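Local coordinates for ribosomal RNA methyltransferase, putative (Plasmodium falciparum, PDB 2PLW), which binds S-adenosylmethionine and probably methylates ribosomal RNA, perhaps at the 2'-oxygen of a uridine, at residues 135-138 and 139-142; 162-165 and 166-170; 19-22 and 23-26; 94-97 and 98-101. One frame throughout, in Å; residues are numbered along the deposited sequence.

Interaction 1 (135-138 and 139-142); sequences SITH and FMEQ
Gln142 keeps CG beside its own N and then runs extended, which brings NE2 back to the carbonyl of His138. His138 holds CG anti to N (chi1 -176°), and this puts its ring atom CD2 beside the same NE2. Both residues lie on helix 122-143, which packs on the central sheet of the FtsJ-like methyltransferase domain of the longer protein, a Rossmann-like class I fold. Gln142 NE2 donates to His138 O at 3.1 Å. The donor stands above the carbonyl plane, 51° out of it, so it misses the lone-pair direction. Gln142 NE2 is 3.4 Å from His138 CD2, with ring and amide planes 71° apart. Asn78 fixes both polar ends: its OD1 bonds His138 NE2, and its O bonds Gln142 NE2. One turn round, the bent chain of Met140 lies alongside Thr137, with CE 3.8 Å from Thr137 CG2. Thr137 OG1 bonds Thr133 O and Tyr150 OH. The side chain of Phe139 reaches Ile72, which binds S-adenosylmethionine, and that of Ile136 comes about 5 Å from the cofactor. A water over one face of the His138 ring, toward its rim, donates to His138 O at 2.9 Å and, weakly, to Glu141 OE1.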
# COMPACT_ATOMS: atom_id res chain seq x y z
N SER A 135 10.66 -3.94 1.11
CA SER A 135 10.85 -3.08 -0.07
C SER A 135 9.78 -2.00 -0.13
O SER A 135 10.09 -0.82 -0.32
CB SER A 135 10.85 -3.89 -1.39
OG SER A 135 12.01 -4.70 -1.44
N ILE A 136 8.53 -2.42 0.08
CA ILE A 136 7.42 -1.48 0.03
C ILE A 136 7.53 -0.50 1.20
O ILE A 136 7.31 0.69 1.02
CB ILE A 136 6.06 -2.20 0.05
CG1 ILE A 136 5.86 -2.98 -1.26
CG2 ILE A 136 4.93 -1.18 0.16
CD1 ILE A 136 4.75 -4.01 -1.17
N THR A 137 7.90 -0.99 2.38
CA THR A 137 8.10 -0.11 3.56
C THR A 137 9.20 0.95 3.35
O THR A 137 9.03 2.12 3.67
CB THR A 137 8.35 -0.98 4.81
OG1 THR A 137 7.22 -1.85 4.99
CG2 THR A 137 8.59 -0.11 6.08
N HIS A 138 10.31 0.53 2.75
CA HIS A 138 11.40 1.44 2.43
C HIS A 138 10.95 2.54 1.48
O HIS A 138 11.32 3.70 1.65
CB HIS A 138 12.55 0.64 1.82
CG HIS A 138 13.76 1.47 1.54
ND1 HIS A 138 14.66 1.83 2.53
CD2 HIS A 138 14.20 2.04 0.39
CE1 HIS A 138 15.61 2.58 1.99
NE2 HIS A 138 15.36 2.72 0.70
N PHE A 139 10.17 2.17 0.46
CA PHE A 139 9.63 3.11 -0.49
C PHE A 139 8.61 4.05 0.23
O PHE A 139 8.64 5.28 0.08
CB PHE A 139 9.00 2.34 -1.65
CG PHE A 139 8.07 3.15 -2.48
CD1 PHE A 139 8.57 3.97 -3.48
CD2 PHE A 139 6.71 3.15 -2.22
CE1 PHE A 139 7.72 4.73 -4.26
CE2 PHE A 139 5.83 3.93 -2.99
CZ PHE A 139 6.34 4.71 -4.01
N MET A 140 7.75 3.45 1.05
CA MET A 140 6.73 4.20 1.82
C MET A 140 7.36 5.33 2.65
O MET A 140 6.88 6.48 2.65
CB MET A 140 5.93 3.21 2.71
CG MET A 140 4.99 3.92 3.78
SD MET A 140 5.77 4.53 5.20
CE MET A 140 6.39 3.03 5.96
N GLU A 141 8.44 5.01 3.36
CA GLU A 141 9.11 5.98 4.20
C GLU A 141 9.51 7.24 3.46
O GLU A 141 9.57 8.32 4.06
CB GLU A 141 10.37 5.36 4.77
CG GLU A 141 10.23 4.61 6.06
CD GLU A 141 11.56 4.62 6.78
OE1 GLU A 141 12.51 4.04 6.22
OE2 GLU A 141 11.67 5.25 7.86
N GLN A 142 9.84 7.10 2.17
CA GLN A 142 10.25 8.24 1.36
C GLN A 142 9.10 9.14 1.02
O GLN A 142 9.28 10.35 0.94
CB GLN A 142 10.92 7.76 0.06
CG GLN A 142 12.18 6.90 0.31
CD GLN A 142 12.64 6.18 -0.95
OE1 GLN A 142 12.78 6.79 -2.01
NE2 GLN A 142 12.83 4.87 -0.85
O HOH W 1 13.46 4.96 3.18

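Interaction 2 (162-165 and 166-170); sequences NLKT and YLKGM
Lys164 and Lys168 meet through their aliphatic chains, CE to CE at 3.9 Å. Both chains are extended and run at a slant to each other. The NZ atoms of Lys164 and Lys168 stay 4.8 Å apart, so the two like charges are near but not in contact. Lys164 NZ has a weak hydrogen bond to Thr176 OG1. Lys168 starts with CG beside its backbone N (chi1 -75°), which brings CG to 3.4 Å from Lys164 O. That carbonyl accepts a hydrogen bond from Lys168 N at 3.0 Å. On another side of the helix, Leu167 CG is 3.4 Å from Leu163 O. These residues lie on helix 160-168, which packs on the sheet of the Rossmann-like methyltransferase fold. The bond from Gly169 N to Thr165 O is weak, at 3.4 Å, and Gly169 N bonds Tyr166 O more closely, at 3.0 Å. Past this turn, Met170 CE sits 3.6 Å above one face of the Tyr166 ring, offset toward the rim. Further out, Leu163 packs on Thr133 and Leu134 of helix 122-143. Leu167 packs on Leu191 and Cys193 of strand 188-196 and on Val174 of strand 171-176.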
# COMPACT_ATOMS: atom_id res chain seq x y z
N ASN A 162 8.27 -9.09 14.16
CA ASN A 162 9.45 -8.26 13.94
C ASN A 162 9.12 -7.03 13.08
O ASN A 162 9.55 -5.90 13.38
CB ASN A 162 10.57 -9.05 13.27
CG ASN A 162 11.15 -10.14 14.15
OD1 ASN A 162 11.08 -10.10 15.40
ND2 ASN A 162 11.74 -11.13 13.50
N LEU A 163 8.37 -7.26 12.01
CA LEU A 163 8.02 -6.19 11.08
C LEU A 163 7.08 -5.21 11.76
O LEU A 163 7.19 -3.99 11.61
CB LEU A 163 7.38 -6.76 9.81
CG LEU A 163 8.40 -7.49 8.92
CD1 LEU A 163 7.78 -7.86 7.60
CD2 LEU A 163 9.61 -6.64 8.68
N LYS A 164 6.16 -5.76 12.52
CA LYS A 164 5.23 -4.89 13.26
C LYS A 164 6.00 -3.96 14.20
O LYS A 164 5.78 -2.74 14.21
CB LYS A 164 4.24 -5.75 14.03
CG LYS A 164 3.16 -4.95 14.71
CD LYS A 164 2.25 -5.91 15.46
CE LYS A 164 1.15 -5.19 16.14
NZ LYS A 164 0.19 -6.20 16.71
N THR A 165 6.98 -4.51 14.92
CA THR A 165 7.79 -3.73 15.85
C THR A 165 8.62 -2.68 15.13
O THR A 165 8.76 -1.53 15.57
CB THR A 165 8.67 -4.64 16.69
OG1 THR A 165 7.80 -5.42 17.52
CG2 THR A 165 9.63 -3.84 17.56
N TYR A 166 9.12 -3.06 13.97
CA TYR A 166 9.87 -2.12 13.17
C TYR A 166 8.98 -0.93 12.79
O TYR A 166 9.39 0.23 12.89
CB TYR A 166 10.40 -2.84 11.93
CG TYR A 166 11.23 -1.95 11.04
CD1 TYR A 166 12.37 -1.32 11.52
CD2 TYR A 166 10.86 -1.76 9.71
CE1 TYR A 166 13.14 -0.49 10.68
CE2 TYR A 166 11.62 -0.95 8.88
CZ TYR A 166 12.75 -0.32 9.37
OH TYR A 166 13.47 0.47 8.50
N LEU A 167 7.75 -1.21 12.38
CA LEU A 167 6.82 -0.15 11.97
C LEU A 167 6.41 0.76 13.14
O LEU A 167 6.22 1.95 12.95
CB LEU A 167 5.60 -0.75 11.28
CG LEU A 167 5.92 -1.30 9.88
CD1 LEU A 167 4.86 -2.28 9.42
CD2 LEU A 167 6.10 -0.20 8.83
N LYS A 168 6.33 0.17 14.33
CA LYS A 168 6.02 0.91 15.56
C LYS A 168 7.11 1.92 15.86
O LYS A 168 6.91 2.84 16.66
CB LYS A 168 5.87 -0.04 16.73
CG LYS A 168 4.56 -0.81 16.74
CD LYS A 168 4.45 -1.71 17.94
CE LYS A 168 3.10 -2.38 17.98
NZ LYS A 168 2.98 -3.17 19.24
N GLY A 169 8.26 1.77 15.21
CA GLY A 169 9.31 2.75 15.32
C GLY A 169 9.10 3.98 14.45
O GLY A 169 9.85 4.94 14.56
N MET A 170 8.09 3.97 13.59
CA MET A 170 7.86 5.15 12.77
C MET A 170 6.42 5.66 12.74
O MET A 170 6.16 6.73 12.18
CB MET A 170 8.48 5.00 11.38
CG MET A 170 7.93 3.93 10.52
SD MET A 170 9.14 3.58 9.20
CE MET A 170 9.66 1.94 9.63

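Interaction 3 (19-22 and 23-26); sequences FLKK and NKII
The apolar part of this contact is Leu20 against Ile26. Leu20 CD2 meets Ile26 CD1 at 4.1 Å, and the two side chains cross at about a right angle. Both side chains also pack on Ile40 of helix 35-43. The loop after helix 7-17 thus folds back over the start of strand 24-29, a central strand of the Rossmann-like sheet. The directions of 20-22 and 23-26 differ by 146°, so the chain nearly reverses at Lys22 and Asn23. Asn23 makes this turn with positive phi (59°), a left-handed backbone conformation.

The second kind of contact is aliphatic chain against backbone carbonyl. The Lys24 chain bends at chi2 (-71°) and brings its CG close to two carbonyls of the turn. Lys24 CG lies 3.4 Å from Lys21 O and 3.5 Å from Lys22 O. It also approaches Lys21 CB, with Lys24 CG at 4.2 Å.

Polar groups of the turn find partners elsewhere in the chain. Asn49 ND2 bonds both Lys21 O and Lys24 O, and so ties the two limbs together. Asn23 OD1 accepts a hydrogen bond from Lys48 NZ.

Charge is the last element. Lys21 NZ and Lys24 NZ are 5.5 Å apart. With Lys22 exposed nearby, the turn probably carries a positive surface. One methyl contact and the Asn49 bonds hold the reversal, while the ammonium groups of Lys21 and Lys24 stay apart and their side chains approach through carbon.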
# COMPACT_ATOMS: atom_id res chain seq x y z
N PHE A 19 -10.01 5.45 7.16
CA PHE A 19 -8.85 6.22 6.74
C PHE A 19 -9.12 6.96 5.44
O PHE A 19 -8.42 7.93 5.14
CB PHE A 19 -7.60 5.32 6.63
CG PHE A 19 -7.84 4.02 5.90
CD1 PHE A 19 -7.78 3.98 4.50
CD2 PHE A 19 -8.13 2.84 6.60
CE1 PHE A 19 -7.99 2.78 3.81
CE2 PHE A 19 -8.37 1.64 5.92
CZ PHE A 19 -8.28 1.62 4.52
N LEU A 20 -10.12 6.53 4.67
CA LEU A 20 -10.42 7.19 3.40
C LEU A 20 -11.25 8.44 3.64
O LEU A 20 -12.44 8.37 3.93
CB LEU A 20 -11.13 6.26 2.42
CG LEU A 20 -10.32 5.04 1.95
CD1 LEU A 20 -11.23 4.04 1.21
CD2 LEU A 20 -9.14 5.46 1.05
N LYS A 21 -10.58 9.58 3.50
CA LYS A 21 -11.12 10.87 3.93
C LYS A 21 -10.89 11.90 2.85
O LYS A 21 -10.07 11.69 1.94
CB LYS A 21 -10.43 11.30 5.23
CG LYS A 21 -10.87 10.52 6.47
CD LYS A 21 -10.06 10.84 7.74
CE LYS A 21 -8.67 10.19 7.71
NZ LYS A 21 -7.96 9.97 9.02
N LYS A 22 -11.58 13.03 2.95
CA LYS A 22 -11.46 14.12 1.99
C LYS A 22 -10.07 14.76 2.00
O LYS A 22 -9.38 14.74 3.02
CB LYS A 22 -12.54 15.18 2.24
CG LYS A 22 -12.39 15.94 3.54
CD LYS A 22 -13.42 17.07 3.64
CE LYS A 22 -13.19 17.95 4.86
NZ LYS A 22 -13.37 17.27 6.20
N ASN A 23 -9.67 15.32 0.87
CA ASN A 23 -8.43 16.10 0.74
C ASN A 23 -7.19 15.30 1.11
O ASN A 23 -6.27 15.80 1.77
CB ASN A 23 -8.50 17.42 1.56
CG ASN A 23 -7.44 18.43 1.12
OD1 ASN A 23 -6.89 18.32 0.03
ND2 ASN A 23 -7.16 19.41 1.97
N LYS A 24 -7.17 14.04 0.68
CA LYS A 24 -6.00 13.19 0.87
C LYS A 24 -5.44 12.73 -0.46
O LYS A 24 -6.21 12.48 -1.41
CB LYS A 24 -6.33 11.94 1.69
CG LYS A 24 -6.94 12.22 3.10
CD LYS A 24 -5.90 12.80 4.04
CE LYS A 24 -6.52 13.27 5.36
NZ LYS A 24 -5.49 13.95 6.19
N ILE A 25 -4.12 12.60 -0.50
CA ILE A 25 -3.48 11.95 -1.64
C ILE A 25 -3.33 10.48 -1.24
O ILE A 25 -2.78 10.16 -0.19
CB ILE A 25 -2.13 12.59 -1.96
CG1 ILE A 25 -2.33 14.06 -2.39
CG2 ILE A 25 -1.43 11.81 -3.06
CD1 ILE A 25 -1.01 14.78 -2.79
N ILE A 26 -3.78 9.59 -2.11
CA ILE A 26 -3.86 8.15 -1.81
C ILE A 26 -3.14 7.33 -2.88
O ILE A 26 -3.37 7.48 -4.08
CB ILE A 26 -5.33 7.70 -1.73
CG1 ILE A 26 -6.09 8.54 -0.70
CG2 ILE A 26 -5.44 6.22 -1.30
CD1 ILE A 26 -7.57 8.61 -0.98

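Interaction 4 (94-97 and 98-101); sequences VDYK and LKEI
Val94 and Leu98 start this contact, one turn apart on helix 93-102. Their side chains lie side by side, with Val94 CG1 3.8 Å from Leu98 CD1. The backbone bond between them is short and straight: Leu98 N donates a hydrogen bond to Val94 O at 2.8 Å, with an angle of 170° at the hydrogen. Lys99 N is held by Asp95 O, also at 2.8 Å, and Glu100 N by Tyr96 O at 3.0 Å. The pattern then slackens. Ile101 N reaches Lys97 O only weakly, at 3.4 Å, and has a second weak bond to Leu98 O. Ile101 CD1 and CG1 also touch Lys97 O, both at 3.5 Å.

The side-chain carboxylate of Asp95 is well satisfied from outside. OD1 accepts a hydrogen bond from Tyr143 OH, and OD2 one from the backbone N of Met77. Lys97 NZ has a weak bond to Gln69 O. On the outer side, Lys99 bends at chi3 (-81°) and lays its chain alongside Tyr96. Its CE comes obliquely to the ring, 3.5 Å from Tyr96 CE2. The touch is by carbon, not by the amine.

Helix 93-102 packs on the Rossmann-like sheet near the outermost strand 66-69, reaching the neighbouring strand 49-55. Leu98 and Ile101 pack on Ile68 of strand 66-69, Ile101 also on Ile52 of strand 49-55. Val94 reaches Ile54, and Leu98 meets Tyr143 at the end of helix 122-143.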
# COMPACT_ATOMS: atom_id res chain seq x y z
N VAL A 94 9.49 5.26 -11.44
CA VAL A 94 8.36 5.48 -10.49
C VAL A 94 8.50 6.85 -9.82
O VAL A 94 7.55 7.63 -9.74
CB VAL A 94 8.23 4.32 -9.46
CG1 VAL A 94 7.30 4.69 -8.30
CG2 VAL A 94 7.71 3.05 -10.14
N ASP A 95 9.71 7.18 -9.38
CA ASP A 95 9.91 8.45 -8.68
C ASP A 95 9.58 9.67 -9.53
O ASP A 95 8.97 10.62 -9.06
CB ASP A 95 11.33 8.53 -8.17
CG ASP A 95 11.70 7.33 -7.34
OD1 ASP A 95 11.39 7.30 -6.13
OD2 ASP A 95 12.29 6.40 -7.93
N TYR A 96 10.04 9.66 -10.78
CA TYR A 96 9.79 10.80 -11.66
C TYR A 96 8.33 10.91 -12.09
O TYR A 96 7.78 12.02 -12.19
CB TYR A 96 10.83 10.85 -12.79
CG TYR A 96 12.06 11.54 -12.22
CD1 TYR A 96 13.18 10.80 -11.80
CD2 TYR A 96 12.08 12.92 -12.02
CE1 TYR A 96 14.27 11.41 -11.24
CE2 TYR A 96 13.20 13.55 -11.46
CZ TYR A 96 14.28 12.78 -11.08
OH TYR A 96 15.37 13.39 -10.52
N LYS A 97 7.67 9.76 -12.23
CA LYS A 97 6.23 9.76 -12.45
C LYS A 97 5.47 10.29 -11.24
O LYS A 97 4.53 11.07 -11.38
CB LYS A 97 5.75 8.37 -12.84
CG LYS A 97 6.25 7.95 -14.22
CD LYS A 97 5.70 6.60 -14.58
CE LYS A 97 6.60 5.84 -15.56
NZ LYS A 97 6.25 4.37 -15.58
N LEU A 98 5.86 9.88 -10.03
CA LEU A 98 5.31 10.49 -8.81
C LEU A 98 5.56 11.98 -8.72
O LEU A 98 4.68 12.73 -8.32
CB LEU A 98 5.81 9.79 -7.53
CG LEU A 98 5.21 8.41 -7.32
CD1 LEU A 98 5.99 7.65 -6.22
CD2 LEU A 98 3.68 8.48 -7.00
N LYS A 99 6.76 12.41 -9.09
CA LYS A 99 7.12 13.84 -9.07
C LYS A 99 6.18 14.67 -9.96
O LYS A 99 5.73 15.74 -9.55
CB LYS A 99 8.58 14.01 -9.52
CG LYS A 99 9.17 15.41 -9.34
CD LYS A 99 10.65 15.45 -9.74
CE LYS A 99 11.55 14.91 -8.63
NZ LYS A 99 11.82 15.98 -7.60
N GLU A 100 5.92 14.18 -11.17
CA GLU A 100 4.98 14.79 -12.11
C GLU A 100 3.63 15.04 -11.45
O GLU A 100 3.02 16.07 -11.67
CB GLU A 100 4.75 13.88 -13.32
CG GLU A 100 5.74 13.98 -14.45
CD GLU A 100 5.25 13.22 -15.69
OE1 GLU A 100 4.92 13.89 -16.70
OE2 GLU A 100 5.19 11.96 -15.64
N ILE A 101 3.19 14.09 -10.63
CA ILE A 101 1.85 14.11 -10.03
C ILE A 101 1.82 14.92 -8.72
O ILE A 101 0.93 15.77 -8.52
CB ILE A 101 1.31 12.65 -9.81
CG1 ILE A 101 1.18 11.87 -11.12
CG2 ILE A 101 -0.06 12.66 -9.14
CD1 ILE A 101 1.15 10.35 -10.92

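How the interactions relate
Interaction 1 joins two of the others. Its Phe139 CZ touches Leu98 CD1 of interaction 4 at 3.7 Å. Its Thr137 CG2 touches Leu167 CD2 of interaction 2, also at 3.7 Å. Interactions 2 and 4 do not meet: their centres are 27 Å apart. Interaction 3 stands alone, with its nearest atoms about 6 Å from interaction 4 and about 10 Å from interaction 1. Interaction 1 is nearest the cofactor. The side chain of Val94 in interaction 4 is about 8 Å from S-adenosylmethionine, and that of Ile26 in interaction 3 about 12 Å. Lys153, the predicted proton acceptor, is about 8 Å from the side chain of Ile136 and about 11 Å from that of Leu163.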